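Ribonuclease J (Methanolobus psychrophilus R15, PDB 5HAB) probably degrades RNA as a metallo-beta-lactamase-fold exoribonuclease of the beta-CASP family, captured here as an engineered mutant with RNA bound. Local coordinates at residues T179-I184 against C195-D200; E418-L423 against A448-G453. The protein carries 1 engineered substitution. One frame throughout, in Å; residues are numbered along the deposited sequence.

Contact 1: T179-I184 against C195-D200; sequences TVFVAI and CDFKFD
F181 drives the rim of its ring into the face of F197, a T-shaped (edge-to-face) stack with the planes at 88° and the ring centroids 4.8 Å apart. The leading atoms are CE1 and CZ: F181 CZ sits 3.4 Å from F197 CD2, and F181 CE1 lies equally close to F197 CB, which falls in the plane of the F181 ring. The methyl CG2 of T179 rests 3.6 Å from D196 O, while T179 OG1 turns to I176 O. No direct hydrogen bond joins the two segments; water 1 lies 2.9 Å from V180 O and accepts from C195 N at 2.9 Å.

The F197 ring is placed by a chi1 of 85°, which tucks CG between the backbone N and the carbonyl carbon and leaves a ring face toward the strand. L419 of helix 413-423 packs on the ring. D196, packed on an RNA phosphate, follows strand 189-194 beside H104, its hydrogen-bond partner, and D108, a position consistent with the metal-binding aspartate of this fold. Flat, apolar phenylalanines suit so buried a place: ring packing and a water link 179-184 to 195-200, and the bond from F197 N to E228 adds a polar tie to the sheet.

Contact 2: E418-L423 against A448-G453; sequences ELLRML and AGYSLG
L420 meets A448 and Y450 through apolar contacts alone, and no hydrogen bond crosses between helix 413-423 and the segment 448-453. Its branch point and one methyl do the touching: L420 CG lies 3.8 Å from Y450 CE1, and L420 CD2 is 3.8 Å from A448 CB. CD2 also reaches Y450 CE1 at 4.0 Å, so this methyl meets both partners. Both leucine atoms approach the CD1–CE1 side of the ring at a slant, and the two side chains run past each other in opposite directions. A branched leucine offers bulk to two neighbours at once, while alanine, with its single methyl, lets the backbone come near.

A polar bond serves the tyrosine separately. Y450 OH is hydrogen-bonded to P425 O just beyond the helix, tying the far end of the ring to the chain that leads into strand 427-431.

Backbone shape sets the turn. G449, at a phi of 104°, ends helix 435-447 in a Schellman motif; at these angles a side chain would collide with A448 O, which explains the glycine. L420 also packs on Y441 and M444 of helix 435-447 and on L225 of strand 222-228, consistent with an outer helical layer of the four-layer alpha-beta-beta-alpha fold of the metallo-beta-lactamases.

Contacts 1 and 2 lie with their centres about 17 Å apart and meet through helix 413-423. One side of that helix faces contact 1, where L419 CD2 comes within 3.6 Å of F197 CZ and M422 CE within 3.7 Å of F199 CZ; L420 serves contact 2. L419 CD1 also approaches F181 CE2, at 4.0 Å, so the helix reaches both segments of contact 1. Their relation to the substrate differs: the nearest atom of contact 1 is about 4 Å from the bound RNA, that of contact 2 about 16 Å. In contact 1, D196 packs on an RNA phosphate beside H104, probably at the catalytic centre, whereas contact 2 is structural packing that joins the same helix to the more peripheral C-terminal part of the chain.

Contact 1: T179-I184 against C195-D200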
# COMPACT_ATOMS: atom_id res chain seq x y z
N THR B 179 17.63 -3.12 -29.50
CA THR B 179 16.17 -3.04 -29.55
C THR B 179 15.73 -1.98 -30.57
O THR B 179 16.37 -0.92 -30.69
CB THR B 179 15.57 -2.72 -28.16
OG1 THR B 179 15.93 -3.75 -27.23
CG2 THR B 179 14.06 -2.63 -28.23
N VAL B 180 14.66 -2.26 -31.31
CA VAL B 180 14.21 -1.35 -32.35
C VAL B 180 12.71 -1.02 -32.29
O VAL B 180 11.90 -1.85 -31.88
CB VAL B 180 14.56 -1.91 -33.75
CG1 VAL B 180 16.07 -2.03 -33.92
CG2 VAL B 180 13.89 -3.27 -33.97
N PHE B 181 12.36 0.21 -32.67
CA PHE B 181 11.02 0.51 -33.15
C PHE B 181 10.92 -0.09 -34.54
O PHE B 181 11.91 -0.10 -35.29
CB PHE B 181 10.75 2.02 -33.25
CG PHE B 181 10.73 2.75 -31.92
CD1 PHE B 181 10.82 2.07 -30.73
CD2 PHE B 181 10.58 4.13 -31.90
CE1 PHE B 181 10.79 2.76 -29.53
CE2 PHE B 181 10.54 4.82 -30.71
CZ PHE B 181 10.65 4.13 -29.52
N VAL B 182 9.73 -0.55 -34.93
CA VAL B 182 9.57 -0.99 -36.31
C VAL B 182 8.51 -0.15 -37.01
O VAL B 182 7.42 0.05 -36.48
CB VAL B 182 9.25 -2.51 -36.39
CG1 VAL B 182 8.15 -2.89 -35.43
CG2 VAL B 182 8.86 -2.90 -37.81
N ALA B 183 8.87 0.38 -38.17
CA ALA B 183 7.95 1.13 -39.01
C ALA B 183 7.59 0.33 -40.26
O ALA B 183 8.45 -0.05 -41.05
CB ALA B 183 8.55 2.48 -39.41
N ILE B 184 6.30 0.06 -40.41
CA ILE B 184 5.77 -0.62 -41.58
C ILE B 184 5.26 0.42 -42.57
O ILE B 184 4.23 1.05 -42.35
CB ILE B 184 4.68 -1.63 -41.19
CG1 ILE B 184 5.26 -2.69 -40.26
CG2 ILE B 184 4.07 -2.27 -42.43
CD1 ILE B 184 4.25 -3.65 -39.73
N CYS B 195 7.34 -0.79 -28.64
CA CYS B 195 7.03 -1.50 -27.41
C CYS B 195 8.31 -2.06 -26.79
O CYS B 195 9.25 -2.43 -27.50
CB CYS B 195 6.04 -2.62 -27.70
SG CYS B 195 4.47 -2.06 -28.42
N ASP B 196 8.33 -2.12 -25.46
CA ASP B 196 9.54 -2.45 -24.70
C ASP B 196 10.67 -1.50 -25.05
O ASP B 196 11.71 -1.90 -25.57
CB ASP B 196 9.98 -3.90 -24.94
CG ASP B 196 9.29 -4.87 -24.02
OD1 ASP B 196 8.33 -4.47 -23.33
OD2 ASP B 196 9.71 -6.04 -23.98
N PHE B 197 10.46 -0.23 -24.75
CA PHE B 197 11.46 0.78 -25.06
C PHE B 197 11.57 1.84 -23.99
O PHE B 197 10.73 1.97 -23.10
CB PHE B 197 11.12 1.46 -26.38
CG PHE B 197 10.15 2.60 -26.23
CD1 PHE B 197 8.79 2.35 -26.15
CD2 PHE B 197 10.60 3.91 -26.16
CE1 PHE B 197 7.90 3.39 -26.01
CE2 PHE B 197 9.70 4.95 -26.01
CZ PHE B 197 8.35 4.69 -25.94
N LYS B 198 12.59 2.67 -24.17
CA LYS B 198 12.94 3.69 -23.22
C LYS B 198 13.81 4.72 -23.94
O LYS B 198 14.72 4.35 -24.67
CB LYS B 198 13.66 3.05 -22.04
CG LYS B 198 14.75 3.86 -21.41
CD LYS B 198 15.50 3.01 -20.40
CE LYS B 198 16.42 3.85 -19.55
NZ LYS B 198 16.91 3.08 -18.38
N PHE B 199 13.49 5.99 -23.77
CA PHE B 199 14.39 7.03 -24.22
C PHE B 199 15.57 7.07 -23.25
O PHE B 199 15.38 7.15 -22.03
CB PHE B 199 13.69 8.39 -24.27
CG PHE B 199 12.65 8.50 -25.35
CD1 PHE B 199 12.69 7.66 -26.45
CD2 PHE B 199 11.65 9.45 -25.28
CE1 PHE B 199 11.74 7.76 -27.45
CE2 PHE B 199 10.70 9.56 -26.28
CZ PHE B 199 10.74 8.71 -27.36
N ASP B 200 16.79 6.99 -23.77
CA ASP B 200 17.98 7.09 -22.93
C ASP B 200 19.03 7.91 -23.67
O ASP B 200 19.60 7.46 -24.66
CB ASP B 200 18.52 5.70 -22.58
CG ASP B 200 19.54 5.75 -21.45
OD1 ASP B 200 20.15 6.82 -21.25
OD2 ASP B 200 19.73 4.73 -20.76
O HOH W 1 9.45 -1.76 -30.40

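Contact 2: E418-L423 against A448-G453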
# COMPACT_ATOMS: atom_id res chain seq x y z
N GLU B 418 6.45 12.99 -25.26
CA GLU B 418 7.34 13.46 -26.31
C GLU B 418 7.32 12.56 -27.55
O GLU B 418 7.40 13.05 -28.68
CB GLU B 418 8.76 13.60 -25.77
CG GLU B 418 8.86 14.66 -24.66
CD GLU B 418 10.27 15.17 -24.44
OE1 GLU B 418 10.43 16.11 -23.64
OE2 GLU B 418 11.20 14.63 -25.08
N LEU B 419 7.20 11.25 -27.34
CA LEU B 419 7.06 10.33 -28.47
C LEU B 419 5.82 10.69 -29.29
O LEU B 419 5.85 10.74 -30.52
CB LEU B 419 6.96 8.88 -27.99
CG LEU B 419 6.72 7.83 -29.08
CD1 LEU B 419 7.87 7.79 -30.06
CD2 LEU B 419 6.49 6.45 -28.48
N LEU B 420 4.73 10.96 -28.58
CA LEU B 420 3.47 11.33 -29.20
C LEU B 420 3.63 12.63 -29.97
O LEU B 420 3.06 12.80 -31.04
CB LEU B 420 2.38 11.45 -28.13
CG LEU B 420 1.02 10.84 -28.43
CD1 LEU B 420 1.18 9.48 -29.06
CD2 LEU B 420 0.22 10.72 -27.14
N ARG B 421 4.42 13.56 -29.43
CA ARG B 421 4.61 14.84 -30.10
C ARG B 421 5.52 14.73 -31.32
O ARG B 421 5.41 15.51 -32.26
CB ARG B 421 5.18 15.88 -29.14
CG ARG B 421 4.20 16.40 -28.10
CD ARG B 421 4.70 17.68 -27.43
NE ARG B 421 5.57 18.47 -28.29
CZ ARG B 421 6.90 18.52 -28.18
NH1 ARG B 421 7.51 17.82 -27.24
NH2 ARG B 421 7.61 19.27 -29.01
N MET B 422 6.39 13.73 -31.33
CA MET B 422 7.30 13.54 -32.45
C MET B 422 6.66 12.77 -33.60
O MET B 422 6.72 13.20 -34.75
CB MET B 422 8.57 12.82 -31.98
CG MET B 422 9.50 13.70 -31.16
SD MET B 422 11.06 12.90 -30.73
CE MET B 422 10.50 11.66 -29.56
N LEU B 423 6.03 11.64 -33.30
CA LEU B 423 5.47 10.80 -34.34
C LEU B 423 4.15 11.35 -34.88
O LEU B 423 3.75 11.02 -36.00
CB LEU B 423 5.26 9.37 -33.83
CG LEU B 423 6.52 8.52 -33.72
CD1 LEU B 423 6.19 7.14 -33.18
CD2 LEU B 423 7.20 8.43 -35.08
N ALA B 448 -2.90 14.85 -24.58
CA ALA B 448 -2.14 15.20 -25.78
C ALA B 448 -3.06 15.52 -26.96
O ALA B 448 -2.59 15.77 -28.06
CB ALA B 448 -1.18 14.07 -26.16
N GLY B 449 -4.37 15.50 -26.72
CA GLY B 449 -5.32 15.84 -27.77
C GLY B 449 -6.06 14.69 -28.42
O GLY B 449 -6.93 14.92 -29.27
N TYR B 450 -5.75 13.45 -28.05
CA TYR B 450 -6.43 12.30 -28.64
C TYR B 450 -7.76 12.01 -27.97
O TYR B 450 -8.01 12.42 -26.84
CB TYR B 450 -5.51 11.07 -28.61
CG TYR B 450 -4.33 11.24 -29.54
CD1 TYR B 450 -3.21 11.96 -29.15
CD2 TYR B 450 -4.37 10.71 -30.82
CE1 TYR B 450 -2.14 12.13 -30.02
CE2 TYR B 450 -3.31 10.88 -31.69
CZ TYR B 450 -2.20 11.59 -31.28
OH TYR B 450 -1.14 11.75 -32.15
N SER B 451 -8.65 11.34 -28.70
CA SER B 451 -10.00 11.07 -28.22
C SER B 451 -10.34 9.58 -28.31
O SER B 451 -10.19 8.97 -29.37
CB SER B 451 -11.00 11.91 -29.03
OG SER B 451 -12.33 11.54 -28.75
N LEU B 452 -10.82 9.00 -27.20
CA LEU B 452 -11.07 7.56 -27.13
C LEU B 452 -12.17 7.11 -28.08
O LEU B 452 -13.22 7.72 -28.15
CB LEU B 452 -11.43 7.15 -25.69
CG LEU B 452 -11.65 5.65 -25.44
CD1 LEU B 452 -10.39 4.87 -25.73
CD2 LEU B 452 -12.12 5.38 -24.00
N GLY B 453 -11.93 6.03 -28.81
CA GLY B 453 -12.92 5.56 -29.77
C GLY B 453 -12.87 6.29 -31.10
O GLY B 453 -13.63 6.00 -32.02